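Local coordinates for putative glutathione-regulated potassium-efflux system protein KefB (Vibrio parahaemolyticus RIMD 2210633, PDB 3C85) that probably acts as a CPA2-family antiporter that moves potassium out of the cell, its TrkA domain serving as the nucleotide-binding regulatory part, at the interface of chains A and B. Sequence-based numbering; all coordinates share one arbitrary frame. Chains: chain A/B, Putative glutathione-regulated potassium-efflux system protein KefB.

The interface of chains A and B. Residues chain A 57, 61, 169-170; chain B 165, 168-169.
Helix 159-175 of chain B, through B:Ser165, B:Ala168 and B:Arg169, lies against helix 49-62 of chain A and meets helix 159-175 of chain A near the two-fold axis. B:Arg169 reaches between the two chain A helices, extended from CG to NE, with CG anti to its own carbonyl carbon (chi1 -73°). Its guanidinium lies between two groups, the A:Glu57 carboxylate oxygen OE2 under one face and the A:Arg169 guanidinium over the opposite face. The salt bridge runs from NE of B:Arg169 to OE2 of A:Glu57, modelled at 2.5 Å, though the exact closeness is doubtful. The two side chains cross at about a right angle; because OE2 approaches the face, the N-H groups, lying in the plane, do not aim at it. A:Glu57 bends at chi2, its CG packing on the methyl CB of B:Ala168 at 3.8 Å. Its other oxygen, OE1, accepts a weak hydrogen bond from the hydroxyl OG of B:Ser165 at 3.4 Å. The same hydroxyl sits in the plane of the A:His170 ring, at the edge by CE1. NH2 of A:Arg169 stands over the centre of the B:Arg169 guanidinium, the two planes 41° apart. NH2 of A:Arg61 lies in the plane at the edge of that guanidinium, its own plane turned by 89°. Three like-charged groups thus gather here, and the A:Glu57 carboxylate probably offsets part of their repulsion. The two-fold gives the interface a counterpart of this patch with the chains exchanged, although the two Arg169 side chains differ in their first torsion. The patch helps join the two TrkA domains of the deposited dimer, a pairing that may reflect the assembly of the whole transporter.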
# COMPACT_ATOMS: atom_id res chain seq x y z
N GLU A 57 10.71 3.18 -5.12
CA GLU A 57 11.14 1.88 -4.58
C GLU A 57 12.05 1.09 -5.55
O GLU A 57 13.09 0.55 -5.16
CB GLU A 57 9.91 1.08 -4.17
CG GLU A 57 10.20 -0.33 -3.66
CD GLU A 57 10.86 -0.31 -2.30
OE1 GLU A 57 10.73 0.69 -1.55
OE2 GLU A 57 11.50 -1.32 -1.96
N ARG A 61 16.38 0.22 -5.35
CA ARG A 61 16.94 -1.14 -5.48
C ARG A 61 17.78 -1.32 -6.76
O ARG A 61 18.87 -1.93 -6.74
CB ARG A 61 15.81 -2.19 -5.42
CG ARG A 61 16.25 -3.67 -5.41
CD ARG A 61 15.46 -4.50 -4.37
NE ARG A 61 16.07 -4.42 -3.04
CZ ARG A 61 15.54 -4.91 -1.92
NH1 ARG A 61 14.38 -5.55 -1.94
NH2 ARG A 61 16.19 -4.76 -0.77
N ARG A 169 5.87 -2.50 7.69
CA ARG A 169 7.30 -2.48 7.37
C ARG A 169 8.02 -1.14 7.70
O ARG A 169 9.07 -1.11 8.41
CB ARG A 169 7.48 -2.93 5.90
CG ARG A 169 8.87 -3.20 5.52
CD ARG A 169 8.97 -3.84 4.15
NE ARG A 169 10.39 -3.84 3.82
CZ ARG A 169 10.99 -2.82 3.25
NH1 ARG A 169 10.27 -1.75 2.89
NH2 ARG A 169 12.30 -2.87 3.01
N HIS A 170 7.48 -0.03 7.25
CA HIS A 170 8.07 1.24 7.52
C HIS A 170 7.97 1.72 8.96
O HIS A 170 8.85 2.36 9.43
CB HIS A 170 7.61 2.27 6.54
CG HIS A 170 8.01 1.97 5.13
ND1 HIS A 170 7.13 2.04 4.07
CD2 HIS A 170 9.19 1.59 4.60
CE1 HIS A 170 7.76 1.72 2.96
NE2 HIS A 170 9.01 1.45 3.26
N SER B 165 5.12 1.43 -2.92
CA SER B 165 6.32 0.78 -2.44
C SER B 165 6.15 -0.74 -2.28
O SER B 165 7.00 -1.51 -2.75
CB SER B 165 6.69 1.44 -1.09
OG SER B 165 7.58 0.63 -0.37
N ALA B 168 5.82 -2.56 -5.68
CA ALA B 168 7.06 -2.80 -6.40
C ALA B 168 7.83 -3.97 -5.78
O ALA B 168 8.40 -4.81 -6.51
CB ALA B 168 7.92 -1.52 -6.49
N ARG B 169 7.85 -4.05 -4.46
CA ARG B 169 8.57 -5.15 -3.80
C ARG B 169 7.92 -6.49 -4.10
O ARG B 169 8.61 -7.42 -4.52
CB ARG B 169 8.66 -4.94 -2.28
CG ARG B 169 9.64 -3.88 -1.90
CD ARG B 169 10.06 -3.97 -0.43
NE ARG B 169 10.87 -2.81 -0.09
CZ ARG B 169 12.20 -2.78 0.02
NH1 ARG B 169 12.91 -3.88 -0.18
NH2 ARG B 169 12.81 -1.65 0.35